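Side-chain contacts in metallo-beta-lactamase FIM-1 (Pseudomonas aeruginosa, PDB 6V3Q), which probably hydrolyses the lactam ring of beta-lactam antibiotics with the help of zinc, yielding substituted beta-amino acids: residues T13-G18 with A199-P204; Q17-H22 with Q157-G162; N149-L154 with Q194-A199; A183-A188 with Q220-A225. All blocks are in the same frame, centred on the assembly; numbering follows the deposited sequence.

Contact 1. Residues T13-G18 with A199-P204; sequences TAITQG and AQQIIP
I15 meets I203 and Q201 through its CG2 methyl. I203 reaches it with its far end, CD1 coming to 4.4 Å from I15 CG2, a light apolar touch. I203 spans the gap with its chain fully extended, CD1 anti to CA (chi2 178°). Q201 comes in beside it: its NE2 lies 4.4 Å from the same I15 CG2, and I15 O is 4.3 Å from NE2, too long for a hydrogen bond, so the amide end merely lies alongside the isoleucine. The CA atoms of I15 and Q201 stay 9.2 Å apart, and the interval is bridged mostly by side chains. That spacing is what is expected where two beta-sheets face each other, as in the sandwich of the metallo-beta-lactamase fold: strand 11-16 is an edge strand of one sheet within the chain, and strand 201-203 an edge strand of the other. I15 and T16 both face V19 in a classic beta bulge, an irregularity that falls just where I15 turns its side chain inward. Further out, M209 packs on I15, Q201 and I203 alike, and M21 of the neighbouring strand touches both isoleucines. The backbone of Q201 is held by hydrogen bonds to G158 and V160, while A3 of the second subunit packs on T13.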
loop_
_atom_site.group_PDB
_atom_site.type_symbol
_atom_site.label_atom_id
_atom_site.label_comp_id
_atom_site.label_asym_id
_atom_site.label_seq_id
_atom_site.Cartn_x
_atom_site.Cartn_y
_atom_site.Cartn_z
ATOM N N THR A 13 -7.546 2.623 18.251
ATOM C CA THR A 13 -8.936 2.196 18.305
ATOM C C THR A 13 -9.163 1.327 19.532
ATOM O O THR A 13 -8.351 0.446 19.836
ATOM C CB THR A 13 -9.338 1.413 17.048
ATOM O OG1 THR A 13 -8.531 0.234 16.946
ATOM C CG2 THR A 13 -9.147 2.258 15.800
ATOM N N ALA A 14 -10.272 1.575 20.227
ATOM C CA ALA A 14 -10.624 0.764 21.384
ATOM C C ALA A 14 -11.146 -0.592 20.929
ATOM O O ALA A 14 -12.060 -0.673 20.103
ATOM C CB ALA A 14 -11.665 1.484 22.240
ATOM N N ILE A 15 -10.556 -1.658 21.464
ATOM C CA ILE A 15 -10.924 -3.024 21.109
ATOM C C ILE A 15 -11.938 -3.536 22.121
ATOM O O ILE A 15 -13.055 -3.921 21.761
ATOM C CB ILE A 15 -9.685 -3.934 21.051
ATOM C CG1 ILE A 15 -8.766 -3.506 19.908
ATOM C CG2 ILE A 15 -10.097 -5.389 20.901
ATOM C CD1 ILE A 15 -9.394 -3.631 18.539
ATOM N N THR A 16 -11.542 -3.555 23.390
ATOM C CA THR A 16 -12.454 -3.766 24.506
ATOM C C THR A 16 -11.990 -2.864 25.646
ATOM O O THR A 16 -11.089 -2.036 25.473
ATOM C CB THR A 16 -12.513 -5.248 24.904
ATOM O OG1 THR A 16 -13.581 -5.449 25.838
ATOM C CG2 THR A 16 -11.208 -5.684 25.545
ATOM N N GLN A 17 -12.606 -3.017 26.816
ATOM C CA GLN A 17 -12.234 -2.190 27.956
ATOM C C GLN A 17 -10.799 -2.488 28.374
ATOM O O GLN A 17 -10.465 -3.626 28.724
ATOM C CB GLN A 17 -13.193 -2.429 29.120
ATOM C CG GLN A 17 -13.112 -1.371 30.222
ATOM C CD GLN A 17 -11.991 -1.625 31.213
ATOM O OE1 GLN A 17 -11.770 -2.758 31.641
ATOM N NE2 GLN A 17 -11.278 -0.568 31.584
ATOM N N GLY A 18 -9.950 -1.464 28.327
ATOM C CA GLY A 18 -8.562 -1.603 28.721
ATOM C C GLY A 18 -7.636 -2.151 27.660
ATOM O O GLY A 18 -6.469 -2.429 27.966
ATOM N N ALA A 199 -11.034 -17.801 22.984
ATOM C CA ALA A 199 -10.971 -16.444 22.460
ATOM C C ALA A 199 -11.693 -16.348 21.122
ATOM O O ALA A 199 -11.467 -17.157 20.217
ATOM C CB ALA A 199 -9.517 -15.999 22.315
ATOM N N GLN A 200 -12.571 -15.351 21.006
ATOM C CA GLN A 200 -13.357 -15.128 19.801
ATOM C C GLN A 200 -12.871 -13.941 18.982
ATOM O O GLN A 200 -13.259 -13.816 17.816
ATOM C CB GLN A 200 -14.835 -14.923 20.164
ATOM C CG GLN A 200 -15.508 -16.148 20.763
ATOM C CD GLN A 200 -15.372 -17.372 19.881
ATOM O OE1 GLN A 200 -15.632 -17.318 18.680
ATOM N NE2 GLN A 200 -14.944 -18.481 20.473
ATOM N N GLN A 201 -12.041 -13.074 19.556
ATOM C CA GLN A 201 -11.521 -11.894 18.872
ATOM C C GLN A 201 -10.053 -12.138 18.540
ATOM O O GLN A 201 -9.204 -12.183 19.439
ATOM C CB GLN A 201 -11.700 -10.644 19.734
ATOM C CG GLN A 201 -13.159 -10.270 19.963
ATOM C CD GLN A 201 -13.332 -9.156 20.973
ATOM O OE1 GLN A 201 -13.159 -9.363 22.174
ATOM N NE2 GLN A 201 -13.684 -7.970 20.493
ATOM N N ILE A 202 -9.759 -12.291 17.250
ATOM C CA ILE A 202 -8.428 -12.627 16.761
ATOM C C ILE A 202 -7.903 -11.445 15.961
ATOM O O ILE A 202 -8.564 -10.981 15.025
ATOM C CB ILE A 202 -8.449 -13.906 15.903
ATOM C CG1 ILE A 202 -9.191 -15.024 16.638
ATOM C CG2 ILE A 202 -7.036 -14.342 15.562
ATOM C CD1 ILE A 202 -8.595 -15.374 17.983
ATOM N N ILE A 203 -6.719 -10.964 16.324
ATOM C CA ILE A 203 -6.140 -9.766 15.733
ATOM C C ILE A 203 -4.901 -10.176 14.937
ATOM O O ILE A 203 -3.900 -10.606 15.529
ATOM C CB ILE A 203 -5.791 -8.720 16.801
ATOM C CG1 ILE A 203 -7.037 -8.343 17.607
ATOM C CG2 ILE A 203 -5.171 -7.486 16.157
ATOM C CD1 ILE A 203 -6.770 -7.345 18.714
ATOM N N PRO A 204 -4.910 -10.053 13.614
ATOM C CA PRO A 204 -3.692 -10.255 12.828
ATOM C C PRO A 204 -2.880 -8.964 12.788
ATOM O O PRO A 204 -3.271 -7.935 13.335
ATOM C CB PRO A 204 -4.233 -10.631 11.448
ATOM C CG PRO A 204 -5.510 -9.854 11.354
ATOM C CD PRO A 204 -6.079 -9.787 12.758
#

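Contact 2. Residues Q17-H22 with Q157-G162; sequences QGVWMH and QGIVFG
Q17 offers its carbonyl O to the side chain of Q157, whose NE2 donates a weak hydrogen bond of 3.5 Å, with an N-H...O angle of 151°. The Q157 chain bends at chi2 (115°) on its way to this oxygen. G18 follows with a positive phi, and the chain turns there from strand 11-16 into strand 19-27. V19 then points its side chain at the opposite segment and divides its two methyls between two partners. CG2 sits 3.7 Å from Q157 NE2, so the amide nitrogen that bonds the backbone also rests against the valine. CG1, anti to the backbone N (chi1 -178°), meets I159 CD1 tip to tip at 4.0 Å. This is the interior of the two-sheet sandwich: 19-27 is second from the edge in its sheet, 159-161 second from the edge in the other. G158 and I159 both face L154, a G1 beta bulge at the start of strand 159-161. L39 adds to the packing round V19, and T16, Q201 and I203 pack on I159. At M21 the chain touches Q4 of the second subunit.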
loop_
_atom_site.group_PDB
_atom_site.type_symbol
_atom_site.label_atom_id
_atom_site.label_comp_id
_atom_site.label_asym_id
_atom_site.label_seq_id
_atom_site.Cartn_x
_atom_site.Cartn_y
_atom_site.Cartn_z
ATOM N N GLN A 17 -12.606 -3.017 26.816
ATOM C CA GLN A 17 -12.234 -2.190 27.956
ATOM C C GLN A 17 -10.799 -2.488 28.374
ATOM O O GLN A 17 -10.465 -3.626 28.724
ATOM C CB GLN A 17 -13.193 -2.429 29.120
ATOM C CG GLN A 17 -13.112 -1.371 30.222
ATOM C CD GLN A 17 -11.991 -1.625 31.213
ATOM O OE1 GLN A 17 -11.770 -2.758 31.641
ATOM N NE2 GLN A 17 -11.278 -0.568 31.584
ATOM N N GLY A 18 -9.950 -1.464 28.327
ATOM C CA GLY A 18 -8.562 -1.603 28.721
ATOM C C GLY A 18 -7.636 -2.151 27.660
ATOM O O GLY A 18 -6.469 -2.429 27.966
ATOM N N VAL A 19 -8.111 -2.316 26.426
ATOM C CA VAL A 19 -7.316 -2.891 25.344
ATOM C C VAL A 19 -7.485 -2.005 24.113
ATOM O O VAL A 19 -8.590 -1.896 23.571
ATOM C CB VAL A 19 -7.720 -4.340 25.027
ATOM C CG1 VAL A 19 -6.838 -4.914 23.929
ATOM C CG2 VAL A 19 -7.648 -5.204 26.282
ATOM N N TRP A 20 -6.396 -1.381 23.670
ATOM C CA TRP A 20 -6.395 -0.521 22.496
ATOM C C TRP A 20 -5.546 -1.140 21.394
ATOM O O TRP A 20 -4.542 -1.808 21.663
ATOM C CB TRP A 20 -5.854 0.876 22.827
ATOM C CG TRP A 20 -6.579 1.557 23.941
ATOM C CD1 TRP A 20 -6.428 1.321 25.274
ATOM C CD2 TRP A 20 -7.563 2.593 23.824
ATOM N NE1 TRP A 20 -7.261 2.140 25.996
ATOM C CE2 TRP A 20 -7.968 2.933 25.130
ATOM C CE3 TRP A 20 -8.145 3.262 22.743
ATOM C CZ2 TRP A 20 -8.927 3.912 25.385
ATOM C CZ3 TRP A 20 -9.098 4.238 23.000
ATOM C CH2 TRP A 20 -9.478 4.551 24.308
ATOM N N MET A 21 -5.952 -0.905 20.150
ATOM C CA MET A 21 -5.192 -1.317 18.977
ATOM C C MET A 21 -4.583 -0.084 18.324
ATOM O O MET A 21 -5.298 0.878 18.026
ATOM C CB MET A 21 -6.081 -2.058 17.975
ATOM C CG MET A 21 -5.318 -2.812 16.892
ATOM S SD MET A 21 -6.383 -3.841 15.852
ATOM C CE MET A 21 -6.696 -2.744 14.469
ATOM N N HIS A 22 -3.269 -0.101 18.119
ATOM C CA HIS A 22 -2.590 0.964 17.393
ATOM C C HIS A 22 -2.221 0.483 15.997
ATOM O O HIS A 22 -1.744 -0.643 15.820
ATOM C CB HIS A 22 -1.343 1.469 18.138
ATOM C CG HIS A 22 -0.227 0.474 18.243
ATOM N ND1 HIS A 22 0.660 0.232 17.216
ATOM C CD2 HIS A 22 0.174 -0.305 19.277
ATOM C CE1 HIS A 22 1.546 -0.669 17.604
ATOM N NE2 HIS A 22 1.274 -1.009 18.852
ATOM N N GLN A 157 -10.194 -11.440 28.462
ATOM C CA GLN A 157 -11.015 -10.659 27.547
ATOM C C GLN A 157 -11.270 -11.364 26.221
ATOM O O GLN A 157 -11.929 -10.788 25.349
ATOM C CB GLN A 157 -10.373 -9.290 27.289
ATOM C CG GLN A 157 -10.486 -8.321 28.463
ATOM C CD GLN A 157 -9.142 -7.968 29.064
ATOM O OE1 GLN A 157 -8.283 -8.833 29.246
ATOM N NE2 GLN A 157 -8.958 -6.695 29.392
ATOM N N GLY A 158 -10.776 -12.589 26.051
ATOM C CA GLY A 158 -11.039 -13.344 24.840
ATOM C C GLY A 158 -10.386 -12.798 23.590
ATOM O O GLY A 158 -10.981 -12.868 22.509
ATOM N N ILE A 159 -9.169 -12.272 23.701
ATOM C CA ILE A 159 -8.463 -11.658 22.581
ATOM C C ILE A 159 -7.145 -12.390 22.370
ATOM O O ILE A 159 -6.407 -12.643 23.331
ATOM C CB ILE A 159 -8.208 -10.159 22.820
ATOM C CG1 ILE A 159 -9.520 -9.418 23.076
ATOM C CG2 ILE A 159 -7.473 -9.545 21.635
ATOM C CD1 ILE A 159 -9.327 -8.001 23.545
ATOM N N VAL A 160 -6.851 -12.720 21.115
ATOM C CA VAL A 160 -5.547 -13.229 20.710
ATOM C C VAL A 160 -4.960 -12.262 19.693
ATOM O O VAL A 160 -5.618 -11.921 18.703
ATOM C CB VAL A 160 -5.637 -14.646 20.115
ATOM C CG1 VAL A 160 -4.269 -15.113 19.647
ATOM C CG2 VAL A 160 -6.204 -15.607 21.136
ATOM N N PHE A 161 -3.737 -11.814 19.943
ATOM C CA PHE A 161 -2.980 -11.034 18.970
ATOM C C PHE A 161 -2.001 -11.994 18.306
ATOM O O PHE A 161 -0.980 -12.364 18.892
ATOM C CB PHE A 161 -2.262 -9.859 19.620
ATOM C CG PHE A 161 -1.434 -9.068 18.657
ATOM C CD1 PHE A 161 -2.038 -8.212 17.752
ATOM C CD2 PHE A 161 -0.058 -9.200 18.633
ATOM C CE1 PHE A 161 -1.285 -7.491 16.848
ATOM C CE2 PHE A 161 0.699 -8.482 17.733
ATOM C CZ PHE A 161 0.087 -7.624 16.842
ATOM N N GLY A 162 -2.321 -12.399 17.077
ATOM C CA GLY A 162 -1.539 -13.420 16.403
ATOM C C GLY A 162 -0.297 -12.913 15.711
ATOM O O GLY A 162 0.588 -13.713 15.391
#

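Contact 3. Residues N149-L154 with Q194-A199; sequences NIVVGL and QRFAEA
F196 lays its ring flat over the backbone of G153, the place where the C-terminal end of helix 185-195 settles on the smaller sheet of the metallo-beta-lactamase sandwich. G153 CA stands 4.0 Å from the ring centroid and 24° off the ring normal, a CH-pi contact over the face, shifted toward the rim. With no side chain on G153, the phenyl ring can come right down onto the strand. Its opposite face is filled from its own segment by R195 CG, 3.9 Å above the plane and over the centre, so the ring is sandwiched between an arginine methylene and the strand. V151 approaches differently: its CG2 lies at the ring edge, near the plane, 4.1 Å from F196 CE2, and the two side chains run past one another in opposite directions. V151 CG2 occupies the position between the backbone N and the carbonyl carbon, which brings this methyl to the ring. V160 of the adjoining strand also packs against F196. F196 is the first residue to leave helical geometry, and its carbonyl O, like that of A199, is bonded by R212 NH1. The contact is buried and lies near the metal site, the V151 side chain being about 9 Å from that of H145, a zinc ligand, and about 12 Å from the zinc ion. The closest approach is at the far end of the ring, where F196 CZ rests 3.7 Å from G153 CA.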
loop_
_atom_site.group_PDB
_atom_site.type_symbol
_atom_site.label_atom_id
_atom_site.label_comp_id
_atom_site.label_asym_id
_atom_site.label_seq_id
_atom_site.Cartn_x
_atom_site.Cartn_y
_atom_site.Cartn_z
ATOM N N ASN A 149 8.673 -16.213 15.851
ATOM C CA ASN A 149 7.419 -15.527 16.138
ATOM C C ASN A 149 6.749 -16.096 17.383
ATOM O O ASN A 149 6.744 -17.309 17.610
ATOM C CB ASN A 149 6.458 -15.596 14.943
ATOM C CG ASN A 149 6.222 -17.014 14.431
ATOM O OD1 ASN A 149 5.790 -17.195 13.292
ATOM N ND2 ASN A 149 6.492 -18.016 15.260
ATOM N N ILE A 150 6.192 -15.201 18.196
ATOM C CA ILE A 150 5.405 -15.557 19.366
ATOM C C ILE A 150 4.080 -14.806 19.281
ATOM O O ILE A 150 3.920 -13.875 18.493
ATOM C CB ILE A 150 6.133 -15.230 20.687
ATOM C CG1 ILE A 150 6.416 -13.730 20.777
ATOM C CG2 ILE A 150 7.432 -16.022 20.800
ATOM C CD1 ILE A 150 7.041 -13.302 22.081
ATOM N N VAL A 151 3.122 -15.222 20.109
ATOM C CA VAL A 151 1.810 -14.591 20.148
ATOM C C VAL A 151 1.515 -14.127 21.568
ATOM O O VAL A 151 2.145 -14.558 22.537
ATOM C CB VAL A 151 0.694 -15.529 19.645
ATOM C CG1 VAL A 151 1.032 -16.061 18.257
ATOM C CG2 VAL A 151 0.469 -16.668 20.633
ATOM N N VAL A 152 0.537 -13.229 21.681
ATOM C CA VAL A 152 0.083 -12.702 22.962
ATOM C C VAL A 152 -1.419 -12.919 23.058
ATOM O O VAL A 152 -2.162 -12.548 22.144
ATOM C CB VAL A 152 0.422 -11.207 23.126
ATOM C CG1 VAL A 152 -0.242 -10.640 24.373
ATOM C CG2 VAL A 152 1.926 -11.006 23.180
ATOM N N GLY A 153 -1.861 -13.519 24.156
ATOM C CA GLY A 153 -3.271 -13.744 24.408
ATOM C C GLY A 153 -3.747 -12.942 25.604
ATOM O O GLY A 153 -2.980 -12.671 26.531
ATOM N N LEU A 154 -5.020 -12.549 25.570
ATOM C CA LEU A 154 -5.699 -11.900 26.690
ATOM C C LEU A 154 -6.897 -12.774 27.044
ATOM O O LEU A 154 -8.046 -12.435 26.718
ATOM C CB LEU A 154 -6.110 -10.467 26.346
ATOM C CG LEU A 154 -5.043 -9.376 26.504
ATOM C CD1 LEU A 154 -5.456 -8.074 25.822
ATOM C CD2 LEU A 154 -4.750 -9.135 27.978
ATOM N N GLN A 194 -5.506 -23.896 20.032
ATOM C CA GLN A 194 -5.775 -24.827 21.118
ATOM C C GLN A 194 -5.406 -24.238 22.474
ATOM O O GLN A 194 -6.049 -24.560 23.481
ATOM C CB GLN A 194 -5.022 -26.137 20.881
ATOM C CG GLN A 194 -5.467 -27.273 21.784
ATOM C CD GLN A 194 -4.823 -28.593 21.410
ATOM O OE1 GLN A 194 -4.379 -28.780 20.277
ATOM N NE2 GLN A 194 -4.766 -29.517 22.362
ATOM N N ARG A 195 -4.381 -23.382 22.524
ATOM C CA ARG A 195 -4.015 -22.746 23.786
ATOM C C ARG A 195 -5.071 -21.736 24.224
ATOM O O ARG A 195 -5.407 -21.657 25.413
ATOM C CB ARG A 195 -2.647 -22.076 23.656
ATOM C CG ARG A 195 -2.210 -21.300 24.888
ATOM C CD ARG A 195 -2.183 -22.179 26.132
ATOM N NE ARG A 195 -1.672 -21.457 27.293
ATOM C CZ ARG A 195 -2.402 -20.639 28.042
ATOM N NH1 ARG A 195 -3.683 -20.426 27.752
ATOM N NH2 ARG A 195 -1.853 -20.026 29.082
ATOM N N PHE A 196 -5.599 -20.956 23.285
ATOM C CA PHE A 196 -6.665 -19.999 23.566
ATOM C C PHE A 196 -7.942 -20.452 22.864
ATOM O O PHE A 196 -8.445 -19.802 21.944
ATOM C CB PHE A 196 -6.255 -18.593 23.129
ATOM C CG PHE A 196 -4.904 -18.167 23.631
ATOM C CD1 PHE A 196 -4.698 -17.899 24.975
ATOM C CD2 PHE A 196 -3.843 -18.023 22.754
ATOM C CE1 PHE A 196 -3.454 -17.504 25.437
ATOM C CE2 PHE A 196 -2.596 -17.627 23.208
ATOM C CZ PHE A 196 -2.401 -17.367 24.551
ATOM N N ALA A 197 -8.474 -21.590 23.323
ATOM C CA ALA A 197 -9.617 -22.220 22.671
ATOM C C ALA A 197 -10.899 -21.405 22.794
ATOM O O ALA A 197 -11.833 -21.631 22.018
ATOM C CB ALA A 197 -9.840 -23.616 23.250
ATOM N N GLU A 198 -10.968 -20.471 23.744
ATOM C CA GLU A 198 -12.192 -19.718 23.978
ATOM C C GLU A 198 -12.201 -18.349 23.315
ATOM O O GLU A 198 -13.283 -17.790 23.105
ATOM C CB GLU A 198 -12.428 -19.539 25.482
ATOM C CG GLU A 198 -12.493 -20.846 26.252
ATOM C CD GLU A 198 -13.002 -20.664 27.667
ATOM O OE1 GLU A 198 -13.262 -21.682 28.339
ATOM O OE2 GLU A 198 -13.146 -19.505 28.109
ATOM N N ALA A 199 -11.034 -17.801 22.984
ATOM C CA ALA A 199 -10.971 -16.444 22.460
ATOM C C ALA A 199 -11.693 -16.348 21.122
ATOM O O ALA A 199 -11.467 -17.157 20.217
ATOM C CB ALA A 199 -9.517 -15.999 22.315
#

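Contact 4. Residues A183-A188 with Q220-A225; sequences AHWKTA and QLAEKA
K186 N donates to water 1 at 3.0 Å, and this water bridges toward A222 O on the other helix, a weak bond of 3.5 Å; more acceptors lie within reach of this water than it has protons. K186 N belongs to the first turn of helix 185-195. Beside the water the helices come very close, the CA atoms of K186 and A222 only 5.4 Å apart, which the small alanine allows. A222 CB fits against the start of the first helix, 3.8 Å from K186 N and 3.9 Å from W185 CB. It meets the indole obliquely, while W185 NE1 is hydrogen-bonded to L165 O. The W185 side chain approaches within about 4 Å of that of H145, a zinc ligand, so the start of helix 185-195 lies close to the metal site of the metallo-beta-lactamase fold. On the partly exposed side of the contact, K186 and E223 lie side by side and point the same way. The lysine bends at chi2 (-133°) and chi3, laying CE 3.6 Å from E223 CB, while E223 extends with CG anti to its N (chi1 173°). Their ends meet in a salt bridge, K186 NZ to E223 OE1 at 3.2 Å, whose hydrogen bond is weak. Both residues also touch a crystal neighbour. The chemistry thus changes from close, buried contact at A222 to a partly exposed ion pair that probably adds only modestly, with one water between the backbones.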
loop_
_atom_site.group_PDB
_atom_site.type_symbol
_atom_site.label_atom_id
_atom_site.label_comp_id
_atom_site.label_asym_id
_atom_site.label_seq_id
_atom_site.Cartn_x
_atom_site.Cartn_y
_atom_site.Cartn_z
ATOM N N ALA A 183 6.763 -25.931 6.657
ATOM C CA ALA A 183 6.406 -27.245 7.182
ATOM C C ALA A 183 5.685 -27.138 8.521
ATOM O O ALA A 183 4.772 -27.923 8.804
ATOM C CB ALA A 183 7.660 -28.107 7.317
ATOM N N HIS A 184 6.078 -26.180 9.359
ATOM C CA HIS A 184 5.576 -26.094 10.726
ATOM C C HIS A 184 4.519 -25.013 10.922
ATOM O O HIS A 184 3.903 -24.964 11.993
ATOM C CB HIS A 184 6.743 -25.853 11.697
ATOM C CG HIS A 184 6.381 -26.018 13.140
ATOM N ND1 HIS A 184 6.178 -24.947 13.985
ATOM C CD2 HIS A 184 6.181 -27.128 13.888
ATOM C CE1 HIS A 184 5.871 -25.391 15.191
ATOM N NE2 HIS A 184 5.865 -26.711 15.159
ATOM N N TRP A 185 4.281 -24.163 9.918
ATOM C CA TRP A 185 3.400 -23.013 10.113
ATOM C C TRP A 185 2.007 -23.445 10.561
ATOM O O TRP A 185 1.433 -22.843 11.475
ATOM C CB TRP A 185 3.329 -22.181 8.830
ATOM C CG TRP A 185 2.764 -20.790 9.014
ATOM C CD1 TRP A 185 1.876 -20.381 9.964
ATOM C CD2 TRP A 185 3.064 -19.629 8.225
ATOM N NE1 TRP A 185 1.598 -19.046 9.815
ATOM C CE2 TRP A 185 2.315 -18.560 8.755
ATOM C CE3 TRP A 185 3.888 -19.393 7.120
ATOM C CZ2 TRP A 185 2.365 -17.275 8.220
ATOM C CZ3 TRP A 185 3.938 -18.113 6.590
ATOM C CH2 TRP A 185 3.182 -17.072 7.140
ATOM N N LYS A 186 1.452 -24.494 9.945
ATOM C CA LYS A 186 0.117 -24.938 10.337
ATOM C C LYS A 186 0.102 -25.437 11.777
ATOM O O LYS A 186 -0.833 -25.146 12.533
ATOM C CB LYS A 186 -0.390 -26.026 9.392
ATOM C CG LYS A 186 -1.862 -26.373 9.610
ATOM C CD LYS A 186 -2.105 -27.875 9.683
ATOM C CE LYS A 186 -2.022 -28.525 8.313
ATOM N NZ LYS A 186 -2.464 -29.946 8.358
ATOM N N THR A 187 1.137 -26.183 12.177
ATOM C CA THR A 187 1.215 -26.680 13.547
ATOM C C THR A 187 1.214 -25.535 14.551
ATOM O O THR A 187 0.572 -25.623 15.605
ATOM C CB THR A 187 2.465 -27.547 13.714
ATOM O OG1 THR A 187 2.378 -28.678 12.839
ATOM C CG2 THR A 187 2.601 -28.031 15.149
ATOM N N ALA A 188 1.911 -24.441 14.232
ATOM C CA ALA A 188 1.961 -23.304 15.145
ATOM C C ALA A 188 0.606 -22.616 15.245
ATOM O O ALA A 188 0.183 -22.225 16.338
ATOM C CB ALA A 188 3.038 -22.316 14.697
ATOM N N GLN A 220 -5.195 -23.478 6.492
ATOM C CA GLN A 220 -5.398 -24.061 5.170
ATOM C C GLN A 220 -4.426 -23.479 4.150
ATOM O O GLN A 220 -3.948 -24.197 3.264
ATOM C CB GLN A 220 -6.846 -23.854 4.729
ATOM C CG GLN A 220 -7.834 -24.685 5.535
ATOM C CD GLN A 220 -9.278 -24.301 5.289
ATOM O OE1 GLN A 220 -9.569 -23.222 4.771
ATOM N NE2 GLN A 220 -10.195 -25.184 5.664
ATOM N N LEU A 221 -4.125 -22.182 4.257
ATOM C CA LEU A 221 -3.118 -21.579 3.389
ATOM C C LEU A 221 -1.734 -22.156 3.657
ATOM O O LEU A 221 -0.942 -22.327 2.723
ATOM C CB LEU A 221 -3.107 -20.061 3.574
ATOM C CG LEU A 221 -4.160 -19.254 2.811
ATOM C CD1 LEU A 221 -4.141 -17.784 3.219
ATOM C CD2 LEU A 221 -3.930 -19.398 1.314
ATOM N N ALA A 222 -1.422 -22.462 4.918
ATOM C CA ALA A 222 -0.122 -23.040 5.246
ATOM C C ALA A 222 -0.047 -24.509 4.849
ATOM O O ALA A 222 1.001 -24.980 4.395
ATOM C CB ALA A 222 0.168 -22.879 6.738
ATOM N N GLU A 223 -1.145 -25.247 5.027
ATOM C CA GLU A 223 -1.188 -26.643 4.604
ATOM C C GLU A 223 -0.942 -26.765 3.106
ATOM O O GLU A 223 -0.129 -27.584 2.659
ATOM C CB GLU A 223 -2.539 -27.247 4.987
ATOM C CG GLU A 223 -2.796 -28.642 4.455
ATOM C CD GLU A 223 -4.112 -29.208 4.949
ATOM O OE1 GLU A 223 -4.485 -28.923 6.106
ATOM O OE2 GLU A 223 -4.780 -29.927 4.178
ATOM N N LYS A 224 -1.636 -25.943 2.316
ATOM C CA LYS A 224 -1.490 -25.980 0.866
ATOM C C LYS A 224 -0.064 -25.652 0.439
ATOM O O LYS A 224 0.461 -26.241 -0.513
ATOM C CB LYS A 224 -2.491 -25.010 0.235
ATOM C CG LYS A 224 -2.179 -24.564 -1.184
ATOM C CD LYS A 224 -3.123 -23.436 -1.586
ATOM C CE LYS A 224 -2.560 -22.594 -2.716
ATOM N NZ LYS A 224 -3.224 -21.260 -2.783
ATOM N N ALA A 225 0.587 -24.722 1.141
ATOM C CA ALA A 225 1.949 -24.342 0.788
ATOM C C ALA A 225 2.972 -25.376 1.239
ATOM O O ALA A 225 4.065 -25.450 0.665
ATOM C CB ALA A 225 2.289 -22.978 1.391
HETATM O O HOH W 1 2.272 -25.937 7.460
#

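How the contacts relate
Contacts 1 and 2 are neighbours, their centres 4 Å apart: both join the same two facing sheets, share Q17 and G18, and rely on side-chain ends meeting across a wide gap, with a glutamine amide beside the aliphatic contact in each. Contact 3, fully buried, lies on the other side of the smaller sheet, where a helix end and an aromatic ring replace the sheet-to-sheet aliphatics; strand 159-161 of contact 2 pairs with strand 151-154, and A199 belongs to contacts 1 and 3. Contact 4 is farthest from the chain's centre and more polar, with water and charge. It uses helix 185-195 at its start, contact 3 at its end, their centres about 17 Å apart.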